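Local coordinates for protein dihydrocoumarin hydrolase, AncDHCH1 (Pseudomonas sp., PDB 6C2C) that probably hydrolyses the lactone dihydrocoumarin at a two-zinc centre, and is related to the organophosphate-degrading methyl-parathion hydrolase, at residues G280-D285 with Y289-V294; V69-V74 with L80-T85; F19-L24 with A105-E110. All coordinates share one frame; numbering follows the deposited sequence.

Contact 1 (G280-D285 with Y289-V294)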
# COMPACT_ATOMS: atom_id res chain seq x y z
N GLY A 280 -6.28 -1.87 11.09
CA GLY A 280 -6.60 -1.60 12.48
C GLY A 280 -7.57 -0.44 12.56
O GLY A 280 -8.01 0.12 11.56
N HIS A 281 -7.90 -0.09 13.79
CA HIS A 281 -8.69 1.07 14.11
C HIS A 281 -7.77 2.21 14.54
O HIS A 281 -6.56 2.04 14.80
CB HIS A 281 -9.66 0.75 15.25
CG HIS A 281 -10.78 -0.15 14.85
ND1 HIS A 281 -10.75 -1.53 14.98
CD2 HIS A 281 -12.01 0.16 14.36
CE1 HIS A 281 -11.89 -2.02 14.56
NE2 HIS A 281 -12.67 -1.02 14.18
N ILE A 282 -8.36 3.41 14.59
CA ILE A 282 -7.67 4.62 15.02
C ILE A 282 -8.50 5.30 16.10
O ILE A 282 -9.73 5.41 15.98
CB ILE A 282 -7.44 5.56 13.81
CG1 ILE A 282 -6.38 4.95 12.92
CG2 ILE A 282 -6.93 6.90 14.26
CD1 ILE A 282 -6.00 5.89 11.71
N ARG A 283 -7.86 5.67 17.20
CA ARG A 283 -8.58 6.50 18.17
C ARG A 283 -7.75 7.75 18.43
O ARG A 283 -6.51 7.75 18.31
CB ARG A 283 -8.91 5.73 19.46
CG ARG A 283 -7.86 5.72 20.53
CD ARG A 283 -8.47 5.16 21.86
NE ARG A 283 -8.51 3.70 21.79
CZ ARG A 283 -7.84 2.88 22.60
NH1 ARG A 283 -7.12 3.36 23.62
NH2 ARG A 283 -7.91 1.58 22.40
N ALA A 284 -8.46 8.84 18.75
CA ALA A 284 -7.79 10.07 19.15
C ALA A 284 -6.95 9.85 20.40
O ALA A 284 -7.28 9.04 21.28
CB ALA A 284 -8.83 11.18 19.38
N ASP A 285 -5.82 10.54 20.47
CA ASP A 285 -4.92 10.40 21.62
C ASP A 285 -4.25 11.76 21.81
O ASP A 285 -3.18 12.02 21.26
CB ASP A 285 -3.91 9.28 21.45
CG ASP A 285 -3.08 9.04 22.71
OD1 ASP A 285 -3.24 9.85 23.65
OD2 ASP A 285 -2.31 8.04 22.74
N TYR A 289 -2.88 10.48 17.50
CA TYR A 289 -3.72 9.30 17.27
C TYR A 289 -2.99 8.06 17.75
O TYR A 289 -1.76 8.00 17.80
CB TYR A 289 -4.11 9.15 15.77
CG TYR A 289 -4.97 10.31 15.34
CD1 TYR A 289 -6.34 10.29 15.55
CD2 TYR A 289 -4.38 11.48 14.80
CE1 TYR A 289 -7.15 11.40 15.21
CE2 TYR A 289 -5.18 12.59 14.45
CZ TYR A 289 -6.55 12.56 14.68
OH TYR A 289 -7.34 13.66 14.33
N ARG A 290 -3.77 7.05 18.05
CA ARG A 290 -3.28 5.76 18.46
C ARG A 290 -3.81 4.71 17.48
O ARG A 290 -4.96 4.72 17.23
CB ARG A 290 -3.75 5.45 19.87
CG ARG A 290 -3.41 4.09 20.40
CD ARG A 290 -3.47 3.98 21.92
NE ARG A 290 -3.98 2.68 22.35
CZ ARG A 290 -4.25 2.35 23.61
NH1 ARG A 290 -4.75 1.16 23.89
NH2 ARG A 290 -4.04 3.22 24.57
N PHE A 291 -2.95 3.86 16.93
CA PHE A 291 -3.38 2.76 16.07
C PHE A 291 -3.66 1.52 16.92
O PHE A 291 -2.89 1.20 17.84
CB PHE A 291 -2.31 2.48 15.03
CG PHE A 291 -2.67 1.45 14.03
CD1 PHE A 291 -3.66 1.64 13.09
CD2 PHE A 291 -1.94 0.28 14.00
CE1 PHE A 291 -3.93 0.62 12.13
CE2 PHE A 291 -2.19 -0.73 13.06
CZ PHE A 291 -3.18 -0.54 12.10
N VAL A 292 -4.77 0.86 16.63
CA VAL A 292 -5.18 -0.35 17.33
C VAL A 292 -5.27 -1.48 16.30
O VAL A 292 -6.27 -1.60 15.59
CB VAL A 292 -6.53 -0.14 18.02
CG1 VAL A 292 -6.95 -1.39 18.79
CG2 VAL A 292 -6.48 1.13 18.94
N PRO A 293 -4.21 -2.29 16.15
CA PRO A 293 -4.20 -3.37 15.15
C PRO A 293 -5.36 -4.31 15.38
O PRO A 293 -5.79 -4.53 16.52
CB PRO A 293 -2.85 -4.08 15.41
CG PRO A 293 -1.96 -3.04 16.08
CD PRO A 293 -2.94 -2.18 16.89
N VAL A 294 -5.85 -4.91 14.29
CA VAL A 294 -6.90 -5.92 14.41
C VAL A 294 -6.44 -7.12 15.23
O VAL A 294 -5.28 -7.57 15.17
CB VAL A 294 -7.43 -6.41 13.05
CG1 VAL A 294 -8.30 -5.33 12.42
CG2 VAL A 294 -6.31 -6.90 12.12
O HOH W 1 -8.64 -3.04 15.87
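Phe291 lays its ring alongside Gly280, with CE1 3.5 Å from the glycine CA. The torsion responsible is chi1 of -176°, which sets CG opposite the backbone N and swings the ring diagonally past His281 O to the glycine. Because Gly280 has no side chain, the ring can come this close to the main chain. On the same face Ile282 works in two directions: its CG1 meets the edge of the Phe291 ring, while its CG2 touches Tyr289 CD1 at 3.7 Å, the branch and the tyrosine crossing at a slant. Phe235, Ile269 and Phe259 continue this apolar layer, Phe259 meeting Tyr289 edge-to-face. The other face carries His281, Arg283, Arg290 and Val292. There Arg283 and Arg290 run side by side in the same direction, their guanidinium planes turned 49° apart, so they do not stack flat. Arg283 NH1 sits 3.0 Å from Arg290 CZ, over one face of that group; for two like charges this is doubtfully short, and both residues also touch a crystal neighbour. Nearer the Val294 end, water 1 lies in the plane of the imidazole, 2.7 Å from His281 ND1, and donates to Val292 O (2.8 Å). Val292 O thereby takes a second bond besides that from His281 N. Backbone bonds pair His281 with Val292 and Arg283 with Arg290 reciprocally, those from Val292 N to His281 O and Arg290 N to Arg283 O both being 2.8 Å. This is an antiparallel beta hairpin, finishing one sheet of the metallo-beta-lactamase sandwich.

Contact 2 (V69-V74 with L80-T85)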
# COMPACT_ATOMS: atom_id res chain seq x y z
N VAL A 69 5.31 -3.21 2.72
CA VAL A 69 4.65 -2.79 1.48
C VAL A 69 3.47 -3.71 1.30
O VAL A 69 3.65 -4.90 0.99
CB VAL A 69 5.58 -2.85 0.27
CG1 VAL A 69 4.81 -2.42 -1.08
CG2 VAL A 69 6.81 -1.91 0.44
N ASN A 70 2.26 -3.18 1.44
CA ASN A 70 1.04 -4.01 1.47
C ASN A 70 0.10 -3.68 0.31
O ASN A 70 0.07 -2.55 -0.18
CB ASN A 70 0.25 -3.78 2.74
CG ASN A 70 1.12 -3.87 4.03
OD1 ASN A 70 2.04 -4.70 4.14
ND2 ASN A 70 0.80 -3.02 5.01
N ALA A 71 -0.71 -4.68 -0.06
CA ALA A 71 -1.80 -4.52 -1.00
C ALA A 71 -2.99 -5.25 -0.40
O ALA A 71 -2.83 -6.03 0.55
CB ALA A 71 -1.43 -5.09 -2.38
N TYR A 72 -4.20 -5.05 -0.93
CA TYR A 72 -5.40 -5.62 -0.31
C TYR A 72 -6.34 -6.22 -1.36
O TYR A 72 -6.82 -5.49 -2.24
CB TYR A 72 -6.13 -4.54 0.54
CG TYR A 72 -5.21 -4.05 1.63
CD1 TYR A 72 -5.20 -4.73 2.84
CD2 TYR A 72 -4.37 -2.97 1.46
CE1 TYR A 72 -4.32 -4.35 3.85
CE2 TYR A 72 -3.49 -2.56 2.46
CZ TYR A 72 -3.43 -3.28 3.63
OH TYR A 72 -2.53 -2.89 4.61
N LEU A 73 -6.61 -7.53 -1.25
CA LEU A 73 -7.51 -8.23 -2.17
C LEU A 73 -8.89 -8.21 -1.53
O LEU A 73 -9.02 -8.45 -0.31
CB LEU A 73 -7.03 -9.67 -2.35
CG LEU A 73 -7.69 -10.51 -3.39
CD1 LEU A 73 -7.30 -10.05 -4.79
CD2 LEU A 73 -7.24 -11.96 -3.18
N VAL A 74 -9.94 -7.97 -2.33
CA VAL A 74 -11.31 -7.97 -1.82
C VAL A 74 -12.19 -8.84 -2.72
O VAL A 74 -12.32 -8.57 -3.93
CB VAL A 74 -11.91 -6.55 -1.74
CG1 VAL A 74 -13.27 -6.62 -1.06
CG2 VAL A 74 -10.99 -5.59 -0.94
N LEU A 80 -13.71 -9.97 -7.94
CA LEU A 80 -12.44 -10.06 -7.20
C LEU A 80 -11.61 -8.83 -7.57
O LEU A 80 -11.24 -8.64 -8.73
CB LEU A 80 -11.68 -11.33 -7.56
CG LEU A 80 -10.42 -11.60 -6.73
CD1 LEU A 80 -10.72 -11.80 -5.19
CD2 LEU A 80 -9.65 -12.82 -7.29
N VAL A 81 -11.31 -7.99 -6.57
CA VAL A 81 -10.61 -6.74 -6.84
C VAL A 81 -9.37 -6.66 -5.97
O VAL A 81 -9.34 -7.14 -4.84
CB VAL A 81 -11.51 -5.53 -6.62
CG1 VAL A 81 -12.76 -5.66 -7.53
CG2 VAL A 81 -11.91 -5.46 -5.19
N LEU A 82 -8.34 -6.10 -6.55
CA LEU A 82 -7.04 -6.00 -5.87
C LEU A 82 -6.70 -4.53 -5.77
O LEU A 82 -6.69 -3.82 -6.80
CB LEU A 82 -5.99 -6.76 -6.64
CG LEU A 82 -4.55 -6.59 -6.15
CD1 LEU A 82 -4.40 -7.06 -4.71
CD2 LEU A 82 -3.55 -7.33 -7.05
N VAL A 83 -6.42 -4.06 -4.55
CA VAL A 83 -6.01 -2.66 -4.30
C VAL A 83 -4.51 -2.65 -4.06
O VAL A 83 -4.02 -3.25 -3.18
CB VAL A 83 -6.69 -2.08 -3.06
CG1 VAL A 83 -6.13 -0.71 -2.77
CG2 VAL A 83 -8.19 -1.96 -3.29
N ASP A 84 -3.84 -2.07 -5.04
CA ASP A 84 -2.39 -1.99 -5.16
C ASP A 84 -1.75 -3.34 -5.52
O ASP A 84 -2.39 -4.31 -5.40
CB ASP A 84 -1.74 -1.31 -4.01
CG ASP A 84 -2.01 0.21 -4.01
OD1 ASP A 84 -2.43 0.74 -5.04
OD2 ASP A 84 -1.78 0.79 -2.97
N THR A 85 -0.49 -3.30 -5.97
CA THR A 85 0.13 -4.53 -6.47
C THR A 85 1.58 -4.75 -6.12
O THR A 85 2.18 -5.61 -6.61
CB THR A 85 0.08 -4.62 -8.02
OG1 THR A 85 0.92 -3.63 -8.59
CG2 THR A 85 -1.33 -4.46 -8.62
O HOH W 2 -2.15 -0.50 -0.53
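Leu73 and Leu80 both hold CG opposite the backbone N (chi1 -171° and -173°), which turns their branches toward each other across the strands. Leu80 CD1 reaches Leu73 CG at 3.8 Å, the two side chains meeting at an angle. Leu73 CD1 also rests on Leu82 CB at 4.0 Å, and Leu102 of helix 98-104 packs on Leu73 from outside the pair. Further along, Ala71 points its methyl at the opposite main chain, with CB 3.3 Å from Val83 O and equally near Asp84 O. Reciprocal backbone bonds join Tyr72 with Val83 and Val74 with Val81; the one from Val74 N to Val81 O is 2.7 Å and nearly straight. After Val83 the chain leaves the strand, and Asp84 adopts a positive phi of 73°. Water 2 bridges the two segments here, donating to Asn70 O at 3.0 Å and to Asp84 OD2 at 2.8 Å. The same OD2 bonds His124 ND1, while OD1 accepts from Thr118 N, so both carboxylate oxygens are held. Since His124 is a zinc ligand, Asp84, fixed at the strand end, is a second-shell residue that probably helps to orient the imidazole toward its metal.

Contact 3 (F19-L24 with A105-E110)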
# COMPACT_ATOMS: atom_id res chain seq x y z
N PHE A 19 0.20 -13.39 3.82
CA PHE A 19 -1.20 -12.99 3.58
C PHE A 19 -1.94 -13.10 4.90
O PHE A 19 -1.53 -13.85 5.80
CB PHE A 19 -1.89 -13.79 2.46
CG PHE A 19 -2.20 -15.24 2.77
CD1 PHE A 19 -1.22 -16.21 2.52
CD2 PHE A 19 -3.44 -15.62 3.28
CE1 PHE A 19 -1.50 -17.56 2.77
CE2 PHE A 19 -3.73 -16.97 3.51
CZ PHE A 19 -2.76 -17.91 3.24
N TYR A 20 -3.00 -12.31 5.02
CA TYR A 20 -3.81 -12.31 6.25
C TYR A 20 -5.26 -12.16 5.84
O TYR A 20 -5.63 -11.18 5.20
CB TYR A 20 -3.37 -11.19 7.21
CG TYR A 20 -4.20 -11.25 8.44
CD1 TYR A 20 -4.03 -12.28 9.35
CD2 TYR A 20 -5.23 -10.33 8.66
CE1 TYR A 20 -4.85 -12.41 10.46
CE2 TYR A 20 -6.07 -10.41 9.77
CZ TYR A 20 -5.89 -11.48 10.66
OH TYR A 20 -6.71 -11.55 11.77
N ARG A 21 -6.09 -13.15 6.19
CA ARG A 21 -7.51 -13.16 5.85
C ARG A 21 -8.35 -12.46 6.91
O ARG A 21 -8.18 -12.71 8.11
CB ARG A 21 -7.99 -14.61 5.75
CG ARG A 21 -9.20 -14.78 4.83
CD ARG A 21 -8.70 -14.81 3.36
NE ARG A 21 -8.07 -16.13 3.15
CZ ARG A 21 -7.47 -16.50 2.03
NH1 ARG A 21 -7.42 -15.68 0.98
NH2 ARG A 21 -6.95 -17.72 1.96
N MET A 22 -9.32 -11.67 6.46
CA MET A 22 -10.22 -10.97 7.38
C MET A 22 -11.58 -10.85 6.70
O MET A 22 -11.64 -10.37 5.58
CB MET A 22 -9.66 -9.57 7.72
CG MET A 22 -10.42 -8.86 8.82
SD MET A 22 -9.89 -7.15 8.96
CE MET A 22 -10.64 -6.43 7.53
N MET A 23 -12.66 -11.26 7.36
CA MET A 23 -13.98 -10.99 6.82
C MET A 23 -14.43 -9.58 7.13
O MET A 23 -14.08 -9.00 8.18
CB MET A 23 -15.02 -12.00 7.34
CG MET A 23 -14.76 -13.41 6.89
SD MET A 23 -14.78 -13.63 5.10
CE MET A 23 -16.43 -13.06 4.65
N LEU A 24 -15.15 -9.00 6.17
CA LEU A 24 -15.69 -7.63 6.29
C LEU A 24 -17.14 -7.73 5.79
O LEU A 24 -17.40 -7.63 4.58
CB LEU A 24 -14.84 -6.64 5.47
CG LEU A 24 -15.36 -5.21 5.66
CD1 LEU A 24 -14.70 -4.56 6.90
CD2 LEU A 24 -15.00 -4.33 4.45
N ALA A 105 -2.43 -17.41 -0.89
CA ALA A 105 -3.75 -17.03 -0.41
C ALA A 105 -4.87 -17.69 -1.18
O ALA A 105 -6.05 -17.50 -0.85
CB ALA A 105 -3.88 -15.50 -0.50
N GLY A 106 -4.53 -18.47 -2.20
CA GLY A 106 -5.56 -19.30 -2.81
C GLY A 106 -6.16 -18.71 -4.07
O GLY A 106 -7.18 -19.24 -4.54
N TYR A 107 -5.55 -17.67 -4.66
CA TYR A 107 -6.06 -17.08 -5.89
C TYR A 107 -4.99 -17.04 -6.96
O TYR A 107 -3.78 -17.04 -6.69
CB TYR A 107 -6.57 -15.65 -5.65
CG TYR A 107 -7.78 -15.60 -4.78
CD1 TYR A 107 -9.04 -15.95 -5.29
CD2 TYR A 107 -7.69 -15.30 -3.42
CE1 TYR A 107 -10.19 -15.91 -4.50
CE2 TYR A 107 -8.85 -15.23 -2.61
CZ TYR A 107 -10.09 -15.55 -3.16
OH TYR A 107 -11.25 -15.47 -2.41
N GLN A 108 -5.45 -16.94 -8.21
CA GLN A 108 -4.56 -16.82 -9.34
C GLN A 108 -4.76 -15.48 -10.00
O GLN A 108 -5.86 -14.93 -9.96
CB GLN A 108 -4.82 -17.91 -10.39
CG GLN A 108 -4.43 -19.33 -9.90
CD GLN A 108 -5.46 -19.89 -8.95
OE1 GLN A 108 -5.21 -20.08 -7.72
NE2 GLN A 108 -6.65 -20.15 -9.49
N PRO A 109 -3.70 -14.94 -10.63
CA PRO A 109 -3.84 -13.60 -11.24
C PRO A 109 -4.97 -13.50 -12.25
O PRO A 109 -5.57 -12.41 -12.39
CB PRO A 109 -2.47 -13.35 -11.88
CG PRO A 109 -1.53 -14.24 -11.14
CD PRO A 109 -2.34 -15.48 -10.81
N GLU A 110 -5.27 -14.56 -13.01
CA GLU A 110 -6.31 -14.49 -14.00
C GLU A 110 -7.70 -14.35 -13.38
O GLU A 110 -8.63 -13.94 -14.09
CB GLU A 110 -6.27 -15.73 -14.91
CG GLU A 110 -6.66 -17.07 -14.24
CD GLU A 110 -6.57 -18.29 -15.26
OE1 GLU A 110 -6.49 -19.49 -14.84
OE2 GLU A 110 -6.57 -18.03 -16.50
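Phe19 lies flat over Ala105, whose CA stands 3.7 Å from the ring centroid and only 1° off the ring normal, a CH-pi contact over the face. The methyl CB sits on the same face, 3.7 Å from Phe19 CG. A chi1 of 70° makes this possible by tucking CG between the backbone N and the carbonyl carbon. Thr30 and Leu32 of strand 27-39 also touch Phe19. Two residues on, Arg21 bends at chi2 and chi3 and presents the end of its guanidinium to Ala105 O: NH1 at 2.9 Å and NH2 at 3.0 Å both donate to that one atom. The oxygen lies almost exactly in the guanidinium plane, but the two donors meet it differently, NH1 on a lone pair in the carbonyl plane and NH2 well above that plane. Phe19 CD2 lies over one face of the guanidinium, and Tyr107 CE2 approaches NH1 obliquely at 3.9 Å. NH1 also bonds Thr30 OG1, while Tyr107 OH bonds Glu28 of the same strand. Ala105 sits at the C-terminal end of helix 98-104, just before Gly106, whose positive phi (98°) goes with a Schellman motif. The positive arginine, which also makes a long, weak ion pair from NE to Glu28 OE2, thus meets the carbonyl end of a helix, where its charge would probably offset the partial negative charge.

How the contacts relate
Contacts 2 and 3 belong together: their centres are 9 Å apart, and contact 2 is nested within the long chain loop that contact 3 closes. Tyr107 joins them, its CD2 lying 3.4 Å from Leu73 CD2 and its CD1 3.8 Å from Leu80 CD2. Both reach the same six-stranded sheet, in which 19-24 is an outermost strand. Contact 1 lies on the other main sheet, 24 Å from contact 3 between centres, yet Val294 CG1 meets Met22 SD at 4.2 Å. Its nearest atoms stay about 8 Å from contact 2. Of the three, contact 2 bears on the metal site, the Asp84 side chain being about 7 Å from a zinc ion.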